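PDB 3LOM: geranyltranstransferase from Legionella pneumophila subsp. pneumophila, which probably makes farnesyl diphosphate, and perhaps the longer geranylgeranyl diphosphate, by magnesium-dependent joining of isoprenoid diphosphate units. Local coordinates for residues A[36-39]-A[40-44]; A[51-54]-A[55-59]; A[65-69]-A[70-74]; A[126-129]-A[130-134]; A[289-292]-A[293-296]. All blocks are in the same frame, centred on the assembly; numbering follows the deposited sequence. Where two conformers were deposited one is given.

Contact 1: residues A[36-39]-A[40-44]; sequences PQIR and SALHY
Residues 36-44 form the opening turns of helix 36-46, where the backbone amides of Ser40, Ala41, Leu42 and His43 bond to the carbonyl oxygens of Pro36, Gln37, Ile38 and Arg39 in regular i to i+4 order. This short helix belongs to the all-helical fold of the polyprenyl synthetases, and its two faces have different neighbours. On the buried face Ile38 and Leu42 meet one turn apart, CG2 of Ile38 lying 3.8 Å from CD1 of Leu42, with the two branches crossing at an angle. Ile38 can offer that methyl because its chi1 of -61° sets CG2 opposite the backbone N, with CG1 beside it; the side chain also touches Val119 of helix 113-135. Ala41 rests on the same helix, and Ser165 and Ile157 of the second subunit pack against Ile38 and Leu42 respectively, which makes this face part of the dimer interface. Gln37 turns its amide oxygen to the hydroxyl of Thr115. On the other side the His43 ring folds back to Arg39 O and also touches Glu25 and Leu28 of helix 5-28. Its backbone N gives only a long bond of 3.3 Å to Arg39 O, from above the carbonyl plane, while the imidazole approaches from the other face of that plane. The oxygen lies close to the ring plane at the imidazole edge, and His43 ND1 donates to Arg39 O over 2.6 Å.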
loop_
_atom_site.group_PDB
_atom_site.type_symbol
_atom_site.label_atom_id
_atom_site.label_comp_id
_atom_site.label_asym_id
_atom_site.label_seq_id
_atom_site.Cartn_x
_atom_site.Cartn_y
_atom_site.Cartn_z
ATOM N N PRO A 36 -6.438 3.505 18.839
ATOM C CA PRO A 36 -7.447 4.574 18.835
ATOM C C PRO A 36 -7.083 5.798 17.995
ATOM O O PRO A 36 -7.973 6.358 17.350
ATOM C CB PRO A 36 -7.587 4.934 20.319
ATOM C CG PRO A 36 -7.288 3.643 21.016
ATOM C CD PRO A 36 -6.167 3.034 20.213
ATOM N N GLN A 37 -5.803 6.189 17.989
ATOM C CA GLN A 37 -5.302 7.255 17.103
ATOM C C GLN A 37 -5.565 6.938 15.640
ATOM O O GLN A 37 -5.934 7.821 14.867
ATOM C CB GLN A 37 -3.795 7.473 17.269
ATOM C CG GLN A 37 -3.394 8.504 18.286
ATOM C CD GLN A 37 -3.578 9.925 17.804
ATOM O OE1 GLN A 37 -2.845 10.412 16.943
ATOM N NE2 GLN A 37 -4.552 10.611 18.380
ATOM N N ILE A 38 -5.361 5.680 15.261
ATOM C CA ILE A 38 -5.564 5.280 13.871
ATOM C C ILE A 38 -7.037 5.374 13.476
ATOM O O ILE A 38 -7.352 6.085 12.521
ATOM C CB ILE A 38 -4.917 3.907 13.545
ATOM C CG1 ILE A 38 -3.397 3.968 13.759
ATOM C CG2 ILE A 38 -5.246 3.450 12.118
ATOM C CD1 ILE A 38 -2.655 5.045 12.957
ATOM N N ARG A 39 -7.933 4.722 14.222
ATOM C CA ARG A 39 -9.371 4.776 13.876
ATOM C C ARG A 39 -9.963 6.182 13.953
ATOM O O ARG A 39 -10.842 6.529 13.163
ATOM C CB ARG A 39 -10.237 3.743 14.629
ATOM C CG ARG A 39 -10.315 3.890 16.124
ATOM C CD ARG A 39 -9.737 2.683 16.831
ATOM N NE ARG A 39 -10.748 1.856 17.482
ATOM C CZ ARG A 39 -10.518 1.085 18.543
ATOM N NH1 ARG A 39 -9.308 1.028 19.088
ATOM N NH2 ARG A 39 -11.500 0.369 19.067
ATOM N N SER A 40 -9.443 7.005 14.858
ATOM C CA SER A 40 -9.854 8.401 14.909
ATOM C C SER A 40 -9.397 9.173 13.667
ATOM O O SER A 40 -10.184 9.905 13.061
ATOM C CB SER A 40 -9.359 9.079 16.188
ATOM O OG SER A 40 -9.746 10.444 16.207
ATOM N N ALA A 41 -8.132 9.016 13.290
ATOM C CA ALA A 41 -7.598 9.754 12.142
ATOM C C ALA A 41 -8.117 9.259 10.801
ATOM O O ALA A 41 -8.396 10.066 9.913
ATOM C CB ALA A 41 -6.099 9.781 12.165
ATOM N N LEU A 42 -8.276 7.943 10.669
ATOM C CA LEU A 42 -9.005 7.356 9.532
ATOM C C LEU A 42 -10.345 8.033 9.276
ATOM O O LEU A 42 -10.630 8.451 8.158
ATOM C CB LEU A 42 -9.257 5.863 9.764
ATOM C CG LEU A 42 -8.163 4.868 9.387
ATOM C CD1 LEU A 42 -8.426 3.536 10.053
ATOM C CD2 LEU A 42 -8.124 4.696 7.884
ATOM N N HIS A 43 -11.162 8.132 10.324
ATOM C CA HIS A 43 -12.487 8.732 10.229
ATOM C C HIS A 43 -12.431 10.227 9.954
ATOM O O HIS A 43 -13.276 10.752 9.240
ATOM C CB HIS A 43 -13.301 8.432 11.492
ATOM C CG HIS A 43 -13.835 7.035 11.538
ATOM N ND1 HIS A 43 -13.208 6.014 12.219
ATOM C CD2 HIS A 43 -14.928 6.484 10.960
ATOM C CE1 HIS A 43 -13.899 4.897 12.069
ATOM N NE2 HIS A 43 -14.949 5.155 11.310
ATOM N N TYR A 44 -11.433 10.909 10.512
ATOM C CA TYR A 44 -11.242 12.338 10.248
ATOM C C TYR A 44 -10.918 12.603 8.776
ATOM O O TYR A 44 -11.461 13.527 8.154
ATOM C CB TYR A 44 -10.135 12.920 11.127
ATOM C CG TYR A 44 -9.901 14.398 10.883
ATOM C CD1 TYR A 44 -10.755 15.353 11.432
ATOM C CD2 TYR A 44 -8.834 14.843 10.091
ATOM C CE1 TYR A 44 -10.562 16.705 11.207
ATOM C CE2 TYR A 44 -8.634 16.204 9.850
ATOM C CZ TYR A 44 -9.506 17.126 10.418
ATOM O OH TYR A 44 -9.331 18.470 10.210
#

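Contact 2: residues A[51-54]-A[55-59]. With PO4 (phosphate ion), chain C.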
loop_
_atom_site.group_PDB
_atom_site.type_symbol
_atom_site.label_atom_id
_atom_site.label_comp_id
_atom_site.label_asym_id
_atom_site.label_seq_id
_atom_site.Cartn_x
_atom_site.Cartn_y
_atom_site.Cartn_z
ATOM N N LYS A 51 -18.794 16.313 -2.671
ATOM C CA LYS A 51 -18.729 14.975 -3.268
ATOM C C LYS A 51 -17.329 14.558 -3.743
ATOM O O LYS A 51 -16.493 15.398 -4.089
ATOM C CB LYS A 51 -19.785 14.772 -4.377
ATOM C CG LYS A 51 -20.560 16.017 -4.836
ATOM C CD LYS A 51 -21.882 16.175 -4.072
ATOM C CE LYS A 51 -22.840 17.132 -4.774
ATOM N NZ LYS A 51 -23.508 16.497 -5.949
ATOM N N ARG A 52 -17.097 13.248 -3.721
ATOM C CA ARG A 52 -15.835 12.651 -4.155
ATOM C C ARG A 52 -16.024 12.048 -5.553
ATOM O O ARG A 52 -16.775 11.081 -5.721
ATOM C CB ARG A 52 -15.384 11.560 -3.175
ATOM C CG ARG A 52 -15.925 11.672 -1.742
ATOM C CD ARG A 52 -14.957 12.375 -0.793
ATOM N NE ARG A 52 -15.256 13.794 -0.628
ATOM C CZ ARG A 52 -14.542 14.775 -1.169
ATOM N NH1 ARG A 52 -13.478 14.490 -1.912
ATOM N NH2 ARG A 52 -14.888 16.038 -0.963
ATOM N N ILE A 53 -15.338 12.619 -6.546
ATOM C CA ILE A 53 -15.546 12.276 -7.966
ATOM C C ILE A 53 -15.266 10.819 -8.394
ATOM O O ILE A 53 -16.043 10.248 -9.165
ATOM C CB ILE A 53 -14.884 13.335 -8.931
ATOM C CG1 ILE A 53 -15.391 13.186 -10.370
ATOM C CG2 ILE A 53 -13.354 13.309 -8.857
ATOM C CD1 ILE A 53 -16.879 13.442 -10.533
ATOM N N ARG A 54 -14.201 10.213 -7.871
ATOM C CA ARG A 54 -13.832 8.840 -8.251
ATOM C C ARG A 54 -14.879 7.738 -7.951
ATOM O O ARG A 54 -15.153 6.929 -8.845
ATOM C CB ARG A 54 -12.429 8.460 -7.744
ATOM C CG ARG A 54 -11.306 9.182 -8.470
ATOM C CD ARG A 54 -10.106 9.417 -7.566
ATOM N NE ARG A 54 -9.131 10.329 -8.165
ATOM C CZ ARG A 54 -9.177 11.657 -8.078
ATOM N NH1 ARG A 54 -8.237 12.395 -8.662
ATOM N NH2 ARG A 54 -10.158 12.256 -7.415
ATOM N N PRO A 55 -15.468 7.696 -6.723
ATOM C CA PRO A 55 -16.546 6.721 -6.498
ATOM C C PRO A 55 -17.761 6.881 -7.403
ATOM O O PRO A 55 -18.324 5.883 -7.833
ATOM C CB PRO A 55 -16.967 6.993 -5.052
ATOM C CG PRO A 55 -15.773 7.458 -4.424
ATOM C CD PRO A 55 -15.065 8.308 -5.442
ATOM N N ILE A 56 -18.150 8.124 -7.675
ATOM C CA ILE A 56 -19.271 8.425 -8.560
ATOM C C ILE A 56 -19.030 7.887 -9.975
ATOM O O ILE A 56 -19.914 7.251 -10.559
ATOM C CB ILE A 56 -19.567 9.946 -8.611
ATOM C CG1 ILE A 56 -19.852 10.484 -7.203
ATOM C CG2 ILE A 56 -20.749 10.237 -9.540
ATOM C CD1 ILE A 56 -19.772 12.006 -7.079
ATOM N N LEU A 57 -17.825 8.121 -10.499
ATOM C CA LEU A 57 -17.432 7.630 -11.825
ATOM C C LEU A 57 -17.487 6.115 -11.893
ATOM O O LEU A 57 -17.959 5.568 -12.880
ATOM C CB LEU A 57 -16.034 8.123 -12.209
ATOM C CG LEU A 57 -15.868 9.624 -12.449
ATOM C CD1 LEU A 57 -14.392 10.000 -12.434
ATOM C CD2 LEU A 57 -16.547 10.071 -13.741
ATOM N N VAL A 58 -17.022 5.454 -10.833
ATOM C CA VAL A 58 -17.191 4.007 -10.660
ATOM C C VAL A 58 -18.660 3.563 -10.728
ATOM O O VAL A 58 -18.985 2.588 -11.411
ATOM C CB VAL A 58 -16.539 3.533 -9.338
ATOM C CG1 VAL A 58 -16.966 2.117 -8.957
ATOM C CG2 VAL A 58 -15.052 3.599 -9.467
ATOM N N TYR A 59 -19.538 4.292 -10.038
ATOM C CA TYR A 59 -20.966 3.966 -10.019
ATOM C C TYR A 59 -21.616 4.167 -11.376
ATOM O O TYR A 59 -22.359 3.309 -11.836
ATOM C CB TYR A 59 -21.710 4.781 -8.954
ATOM C CG TYR A 59 -21.488 4.287 -7.539
ATOM C CD1 TYR A 59 -21.725 2.953 -7.202
ATOM C CD2 TYR A 59 -21.063 5.155 -6.533
ATOM C CE1 TYR A 59 -21.527 2.493 -5.906
ATOM C CE2 TYR A 59 -20.862 4.702 -5.232
ATOM C CZ TYR A 59 -21.099 3.371 -4.928
ATOM O OH TYR A 59 -20.905 2.915 -3.646
HETATM P P PO4 C . -11.865 15.167 -5.369
HETATM O O1 PO4 C . -12.284 16.572 -5.721
HETATM O O2 PO4 C . -11.384 15.128 -3.935
HETATM O O3 PO4 C . -13.037 14.229 -5.536
HETATM O O4 PO4 C . -10.746 14.754 -6.297
#
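Ile53 and Leu57 pack one turn apart at the start of helix 53-64, CG1 of Ile53 3.9 Å from CD1 of Leu57, and this is the tight side of the contact. With chi1 at -166°, Ile53 lays CG1 along the helix toward Leu57 and leaves CG2 beside the phosphate. Ile56 sends CD1 back over the N-terminal turn, to 3.4 Å from Arg52 O and 3.9 Å from Lys51 CB. Leu294 and Leu298 of helix 289-303 close over Ile53, and Pro55 is pressed against helix 69-91. The looser, more exposed side is the N-cap region, where Lys51 reaches away to a salt bridge with Asp14. Here a phosphate ion, probably from the crystallisation liquor, sits before the first turn. Ile53 N donates to its O3 over 3.0 Å, and Arg54 NH2 reaches O4 over 2.8 Å. Arg52 was modelled in two conformers; in the one described, NH1 makes a weak bond to O2 and NH2 meets Gly49 O, so this part of the grip is doubtful. Arg54 and the Ile53 amide, with weaker help from Arg52, gather round the anion, an arrangement consistent with binding of a substrate diphosphate group, as expected for this family.

Contact 3: residues A[65-69]-A[70-74]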
loop_
_atom_site.group_PDB
_atom_site.type_symbol
_atom_site.label_atom_id
_atom_site.label_comp_id
_atom_site.label_asym_id
_atom_site.label_seq_id
_atom_site.Cartn_x
_atom_site.Cartn_y
_atom_site.Cartn_z
ATOM N N ILE A 65 -22.406 -0.623 -18.024
ATOM C CA ILE A 65 -22.251 -2.037 -18.370
ATOM C C ILE A 65 -22.949 -2.973 -17.372
ATOM O O ILE A 65 -22.639 -4.170 -17.304
ATOM C CB ILE A 65 -20.760 -2.438 -18.617
ATOM C CG1 ILE A 65 -19.902 -2.265 -17.355
ATOM C CG2 ILE A 65 -20.193 -1.645 -19.791
ATOM C CD1 ILE A 65 -18.522 -2.881 -17.472
ATOM N N ASP A 66 -23.892 -2.405 -16.615
ATOM C CA ASP A 66 -24.820 -3.148 -15.740
ATOM C C ASP A 66 -24.178 -4.145 -14.758
ATOM O O ASP A 66 -24.678 -5.261 -14.580
ATOM C CB ASP A 66 -25.912 -3.841 -16.574
ATOM C CG ASP A 66 -26.691 -2.871 -17.442
ATOM O OD1 ASP A 66 -26.776 -3.117 -18.662
ATOM O OD2 ASP A 66 -27.213 -1.864 -16.913
ATOM N N VAL A 67 -23.078 -3.748 -14.126
ATOM C CA VAL A 67 -22.450 -4.607 -13.119
ATOM C C VAL A 67 -23.116 -4.389 -11.748
ATOM O O VAL A 67 -23.683 -3.320 -11.488
ATOM C CB VAL A 67 -20.888 -4.466 -13.102
ATOM C CG1 VAL A 67 -20.462 -3.119 -12.582
ATOM C CG2 VAL A 67 -20.228 -5.604 -12.318
ATOM N N ASP A 68 -23.077 -5.427 -10.910
ATOM C CA ASP A 68 -23.729 -5.435 -9.600
ATOM C C ASP A 68 -23.294 -4.254 -8.736
ATOM O O ASP A 68 -22.102 -3.944 -8.649
ATOM C CB ASP A 68 -23.447 -6.759 -8.880
ATOM C CG ASP A 68 -24.234 -6.904 -7.591
ATOM O OD1 ASP A 68 -23.605 -7.128 -6.534
ATOM O OD2 ASP A 68 -25.477 -6.788 -7.632
ATOM N N GLN A 69 -24.269 -3.594 -8.115
ATOM C CA GLN A 69 -24.000 -2.406 -7.311
ATOM C C GLN A 69 -23.259 -2.699 -6.006
ATOM O O GLN A 69 -22.604 -1.815 -5.462
ATOM C CB GLN A 69 -25.279 -1.607 -7.058
ATOM C CG GLN A 69 -25.692 -0.746 -8.246
ATOM C CD GLN A 69 -26.200 0.628 -7.831
ATOM O OE1 GLN A 69 -25.634 1.275 -6.944
ATOM N NE2 GLN A 69 -27.261 1.086 -8.483
ATOM N N GLY A 70 -23.361 -3.938 -5.526
ATOM C CA GLY A 70 -22.567 -4.431 -4.398
ATOM C C GLY A 70 -21.081 -4.438 -4.710
ATOM O O GLY A 70 -20.271 -3.983 -3.895
ATOM N N VAL A 71 -20.736 -4.950 -5.895
ATOM C CA VAL A 71 -19.367 -4.915 -6.446
ATOM C C VAL A 71 -18.855 -3.469 -6.585
ATOM O O VAL A 71 -17.717 -3.158 -6.202
ATOM C CB VAL A 71 -19.289 -5.674 -7.815
ATOM C CG1 VAL A 71 -17.917 -5.506 -8.496
ATOM C CG2 VAL A 71 -19.612 -7.157 -7.632
ATOM N N LEU A 72 -19.719 -2.598 -7.102
ATOM C CA LEU A 72 -19.422 -1.182 -7.278
ATOM C C LEU A 72 -19.077 -0.448 -5.983
ATOM O O LEU A 72 -18.171 0.385 -5.977
ATOM C CB LEU A 72 -20.578 -0.481 -7.995
ATOM C CG LEU A 72 -20.733 -0.860 -9.471
ATOM C CD1 LEU A 72 -21.908 -0.130 -10.108
ATOM C CD2 LEU A 72 -19.436 -0.560 -10.215
ATOM N N ASP A 73 -19.794 -0.768 -4.902
ATOM C CA ASP A 73 -19.510 -0.229 -3.566
ATOM C C ASP A 73 -18.069 -0.487 -3.151
ATOM O O ASP A 73 -17.384 0.418 -2.668
ATOM C CB ASP A 73 -20.438 -0.853 -2.513
ATOM C CG ASP A 73 -21.884 -0.423 -2.667
ATOM O OD1 ASP A 73 -22.133 0.750 -3.021
ATOM O OD2 ASP A 73 -22.776 -1.264 -2.419
ATOM N N ILE A 74 -17.636 -1.729 -3.356
ATOM C CA ILE A 74 -16.309 -2.205 -2.978
ATOM C C ILE A 74 -15.214 -1.519 -3.790
ATOM O O ILE A 74 -14.239 -1.020 -3.213
ATOM C CB ILE A 74 -16.208 -3.739 -3.142
ATOM C CG1 ILE A 74 -17.275 -4.429 -2.287
ATOM C CG2 ILE A 74 -14.813 -4.240 -2.779
ATOM C CD1 ILE A 74 -17.670 -5.809 -2.772
#
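Val67 and Leu72 make the main apolar contact at the turn that leads from helix 53-64 into helix 69-91. CG1 of Val67 comes within 3.6 Å of CD2 of Leu72, the two side chains meeting at a slant. Val67 puts CG1 there by holding it between its own backbone N and carbonyl carbon (chi1 69°), while its CG2 looks more distantly at Val71 CG1. Leu72 continues inward to Val58 and Tyr59, and Ala203 and Gln204 lie against Val67, which closes the turn into the core.

A Schellman motif with Asp66 at positive phi ends the preceding helix, and Asp68 takes the N-cap of the new one. Leu72 N bonds to Asp68 O at 3.1 Å, and Asp73 N reaches Gln69 O over the same distance.

Among the polar side chains, Asp68 turns its carboxylate forward to the first turn, and OD1 accepts from Gly70 N in a long, weak capping bond of 3.4 Å. Asp66 has a salt bridge to Lys287. Asp73 carries its OD2 to 3.1 Å from Gln69 O, a pair of acceptors, while its OD1 takes Arg19 in a salt bridge and the hydroxyl of Tyr59. Both oxygens have outside partners, and the Arg19 salt bridge would probably stabilise the negative charge despite Gln69 O. The Asp68 carboxylate would probably interact favourably with the positive, amino-terminal end of the helix dipole.

Contact 4: residues A[126-129]-A[130-134]; sequences LAIE and VLLMR
Glu129 and Met133 lie one turn apart on the dimer-facing side of helix 113-135, and the methionine is the one to trace. Its CB stands 3.7 Å from Glu129 O. CG comes closer to that same oxygen, at 3.3 Å, since chi1 of 69° holds it between the backbone N and the carbonyl carbon. SD then passes 3.9 Å from Glu129 CG, and CE ends 4.0 Å from that methylene, so the outstretched thioether crosses the glutamate stem and not its carboxylate. Met133 was modelled in two conformers, and this path belongs to one of them. Its amide is also tied to Glu129 O, over 2.9 Å. Elsewhere on the helix, CD1 of Leu126 touches CG2 of Val130 at 3.9 Å on the side facing Leu27 and Leu28 of helix 5-28. Leu131 turns instead to Ala78 of helix 69-91 and to Thr148 and Leu151 of helix 141-155. In the second subunit, Val152 packs on Ile128 and Glu129, and Gln149 on Leu132 and Met133. The helix is thus apolar toward its own core, with a mixed surface toward the second subunit; in this conformer the contact is mainly van der Waals, of the thioether with the Glu129 methylene, the carboxylate pointing into the interface.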
loop_
_atom_site.group_PDB
_atom_site.type_symbol
_atom_site.label_atom_id
_atom_site.label_comp_id
_atom_site.label_asym_id
_atom_site.label_seq_id
_atom_site.Cartn_x
_atom_site.Cartn_y
_atom_site.Cartn_z
ATOM N N LEU A 126 -5.513 -0.951 3.246
ATOM C CA LEU A 126 -6.943 -1.245 3.434
ATOM C C LEU A 126 -7.683 -1.401 2.112
ATOM O O LEU A 126 -8.452 -2.350 1.947
ATOM C CB LEU A 126 -7.656 -0.217 4.331
ATOM C CG LEU A 126 -9.125 -0.564 4.667
ATOM C CD1 LEU A 126 -9.253 -1.920 5.373
ATOM C CD2 LEU A 126 -9.838 0.533 5.457
ATOM N N ALA A 127 -7.427 -0.479 1.185
ATOM C CA ALA A 127 -7.973 -0.518 -0.171
ATOM C C ALA A 127 -7.808 -1.889 -0.817
ATOM O O ALA A 127 -8.738 -2.401 -1.436
ATOM C CB ALA A 127 -7.314 0.535 -1.018
ATOM N N ILE A 128 -6.629 -2.481 -0.632
ATOM C CA ILE A 128 -6.311 -3.816 -1.135
ATOM C C ILE A 128 -7.007 -4.922 -0.324
ATOM O O ILE A 128 -7.527 -5.870 -0.919
ATOM C CB ILE A 128 -4.778 -4.014 -1.212
ATOM C CG1 ILE A 128 -4.184 -2.986 -2.177
ATOM C CG2 ILE A 128 -4.405 -5.424 -1.658
ATOM C CD1 ILE A 128 -2.786 -2.548 -1.811
ATOM N N GLU A 129 -7.033 -4.795 1.010
ATOM C CA GLU A 129 -7.773 -5.731 1.890
ATOM C C GLU A 129 -9.253 -5.815 1.522
ATOM O O GLU A 129 -9.788 -6.906 1.341
ATOM C CB GLU A 129 -7.624 -5.347 3.372
ATOM C CG GLU A 129 -8.214 -6.362 4.368
ATOM C CD GLU A 129 -7.550 -6.332 5.746
ATOM O OE1 GLU A 129 -7.686 -7.328 6.490
ATOM O OE2 GLU A 129 -6.886 -5.334 6.092
ATOM N N VAL A 130 -9.887 -4.650 1.398
ATOM C CA VAL A 130 -11.286 -4.515 0.997
ATOM C C VAL A 130 -11.577 -5.186 -0.354
ATOM O O VAL A 130 -12.587 -5.885 -0.490
ATOM C CB VAL A 130 -11.707 -3.021 0.974
ATOM C CG1 VAL A 130 -13.104 -2.830 0.388
ATOM C CG2 VAL A 130 -11.647 -2.450 2.375
ATOM N N LEU A 131 -10.691 -4.986 -1.333
ATOM C CA LEU A 131 -10.836 -5.628 -2.639
ATOM C C LEU A 131 -10.792 -7.139 -2.507
ATOM O O LEU A 131 -11.694 -7.820 -2.970
ATOM C CB LEU A 131 -9.767 -5.163 -3.628
ATOM C CG LEU A 131 -9.887 -3.758 -4.215
ATOM C CD1 LEU A 131 -8.612 -3.401 -4.956
ATOM C CD2 LEU A 131 -11.100 -3.594 -5.114
ATOM N N LEU A 132 -9.763 -7.649 -1.839
ATOM C CA LEU A 132 -9.576 -9.088 -1.704
ATOM C C LEU A 132 -10.635 -9.851 -0.897
ATOM O O LEU A 132 -11.091 -10.897 -1.359
ATOM C CB LEU A 132 -8.187 -9.405 -1.162
ATOM C CG LEU A 132 -6.973 -8.980 -1.991
ATOM C CD1 LEU A 132 -5.738 -9.464 -1.275
ATOM C CD2 LEU A 132 -7.022 -9.486 -3.440
ATOM N N MET A 133 -11.026 -9.356 0.282
ATOM C CA MET A 133 -11.989 -10.077 1.126
ATOM C C MET A 133 -13.454 -9.916 0.680
ATOM O O MET A 133 -14.233 -10.869 0.745
ATOM C CB MET A 133 -11.795 -9.774 2.630
ATOM C CG MET A 133 -12.157 -8.362 3.106
ATOM S SD MET A 133 -11.700 -8.021 4.827
ATOM C CE MET A 133 -12.182 -6.293 4.945
ATOM N N ARG A 134 -13.816 -8.716 0.220
ATOM C CA ARG A 134 -15.211 -8.416 -0.139
ATOM C C ARG A 134 -15.637 -8.826 -1.554
ATOM O O ARG A 134 -16.814 -9.123 -1.773
ATOM C CB ARG A 134 -15.555 -6.939 0.109
ATOM C CG ARG A 134 -15.381 -6.469 1.550
ATOM C CD ARG A 134 -16.445 -7.051 2.472
ATOM N NE ARG A 134 -16.207 -6.712 3.873
ATOM C CZ ARG A 134 -16.673 -5.621 4.477
ATOM N NH1 ARG A 134 -17.407 -4.737 3.807
ATOM N NH2 ARG A 134 -16.397 -5.409 5.756
#

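Contact 5: residues A[289-292]-A[293-296]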
loop_
_atom_site.group_PDB
_atom_site.type_symbol
_atom_site.label_atom_id
_atom_site.label_comp_id
_atom_site.label_asym_id
_atom_site.label_seq_id
_atom_site.Cartn_x
_atom_site.Cartn_y
_atom_site.Cartn_z
ATOM N N ALA A 289 -27.094 9.356 -19.916
ATOM C CA ALA A 289 -27.571 10.716 -19.606
ATOM C C ALA A 289 -27.241 11.188 -18.189
ATOM O O ALA A 289 -27.158 12.394 -17.935
ATOM C CB ALA A 289 -29.070 10.838 -19.871
ATOM N N ALA A 290 -27.060 10.227 -17.282
ATOM C CA ALA A 290 -26.621 10.496 -15.917
ATOM C C ALA A 290 -25.185 11.021 -15.910
ATOM O O ALA A 290 -24.894 12.047 -15.286
ATOM C CB ALA A 290 -26.739 9.236 -15.068
ATOM N N LEU A 291 -24.308 10.316 -16.623
ATOM C CA LEU A 291 -22.890 10.663 -16.708
ATOM C C LEU A 291 -22.644 11.943 -17.502
ATOM O O LEU A 291 -21.747 12.713 -17.165
ATOM C CB LEU A 291 -22.089 9.495 -17.300
ATOM C CG LEU A 291 -20.554 9.550 -17.363
ATOM C CD1 LEU A 291 -19.916 10.066 -16.073
ATOM C CD2 LEU A 291 -20.008 8.173 -17.711
ATOM N N ILE A 292 -23.451 12.159 -18.540
ATOM C CA ILE A 292 -23.358 13.347 -19.394
ATOM C C ILE A 292 -23.697 14.620 -18.607
ATOM O O ILE A 292 -23.021 15.647 -18.748
ATOM C CB ILE A 292 -24.248 13.194 -20.666
ATOM C CG1 ILE A 292 -23.679 12.103 -21.580
ATOM C CG2 ILE A 292 -24.369 14.511 -21.440
ATOM C CD1 ILE A 292 -24.710 11.440 -22.483
ATOM N N GLU A 293 -24.721 14.528 -17.761
ATOM C CA GLU A 293 -25.126 15.640 -16.897
ATOM C C GLU A 293 -24.050 15.947 -15.852
ATOM O O GLU A 293 -23.788 17.115 -15.558
ATOM C CB GLU A 293 -26.475 15.347 -16.225
ATOM C CG GLU A 293 -27.351 16.585 -15.982
ATOM C CD GLU A 293 -26.910 17.421 -14.783
ATOM O OE1 GLU A 293 -26.588 16.835 -13.724
ATOM O OE2 GLU A 293 -26.890 18.668 -14.900
ATOM N N LEU A 294 -23.428 14.901 -15.306
ATOM C CA LEU A 294 -22.297 15.070 -14.389
ATOM C C LEU A 294 -21.106 15.735 -15.082
ATOM O O LEU A 294 -20.482 16.639 -14.520
ATOM C CB LEU A 294 -21.875 13.730 -13.770
ATOM C CG LEU A 294 -20.666 13.806 -12.826
ATOM C CD1 LEU A 294 -21.007 14.550 -11.541
ATOM C CD2 LEU A 294 -20.088 12.430 -12.530
ATOM N N THR A 295 -20.815 15.286 -16.305
ATOM C CA THR A 295 -19.748 15.843 -17.134
ATOM C C THR A 295 -19.993 17.326 -17.399
ATOM O O THR A 295 -19.072 18.141 -17.299
ATOM C CB THR A 295 -19.627 15.079 -18.469
ATOM O OG1 THR A 295 -19.592 13.668 -18.212
ATOM C CG2 THR A 295 -18.369 15.483 -19.224
ATOM N N LYS A 296 -21.244 17.667 -17.701
ATOM C CA LYS A 296 -21.632 19.054 -17.924
ATOM C C LYS A 296 -21.571 19.884 -16.642
ATOM O O LYS A 296 -21.303 21.083 -16.699
ATOM C CB LYS A 296 -23.015 19.135 -18.573
ATOM C CG LYS A 296 -23.197 20.365 -19.445
ATOM C CD LYS A 296 -23.846 20.015 -20.774
ATOM C CE LYS A 296 -23.536 21.079 -21.818
ATOM N NZ LYS A 296 -23.884 20.634 -23.194
#
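The end of Leu291 comes near Leu294 on the inner face of helix 289-303, CD1 of Leu291 standing 4.3 Å from CD2 of Leu294, a loose touch between methyls. Both have CG opposite the backbone N, and both reach helix 53-64, Leu291 at Leu60 and Leu64, Leu294 at Ile56 and Leu60. Thr295 is turned back along the helix axis: a chi1 of -49° brings OG1 beside its own backbone N and over the carbonyl of Leu291. Thr295 OG1 donates to Leu291 O at 2.6 Å, and Thr295 N bonds to the same oxygen at 2.9 Å, the two donors coming from opposite faces of the carbonyl plane. The hydroxyl stands 36° out of that plane. It is also hydrogen-bonded to the hydroxyl of Tyr218 on helix 209-236, so this buried group has partners on two helices. Ile292 faces another way, onto Met278 of helix 263-279, and Lys296 lies against that same methionine. Glu293 heads for Ile13 of helix 5-28. A threonine hydroxyl bonded to the carbonyl four residues earlier is a familiar helix-interior arrangement, here set in a helix that packs among several others in the all-helical isoprenoid synthase fold.

Overall arrangement
Contact 2 lies nearest the middle of the chain, its centre about 7 Å from the chain's centre, and touches contacts 3 and 5; its phosphate marks the probable diphosphate-binding region. Contact 3 follows it in sequence, Tyr59 OH standing 2.6 Å from Asp73 OD1 in a probable hydrogen bond. Contact 5 packs on another flank, with Leu294 CD2 3.8 Å from Ile56 CG2. Contact 3 in turn reaches contact 4, where Ile74 CD1 lies 3.6 Å from Arg134 O. Contacts 1 and 4 both border the second subunit, their nearest atoms about 5 Å apart, whereas contacts 1 and 5, with centres about 35 Å apart, occupy opposite sides of the chain's centre.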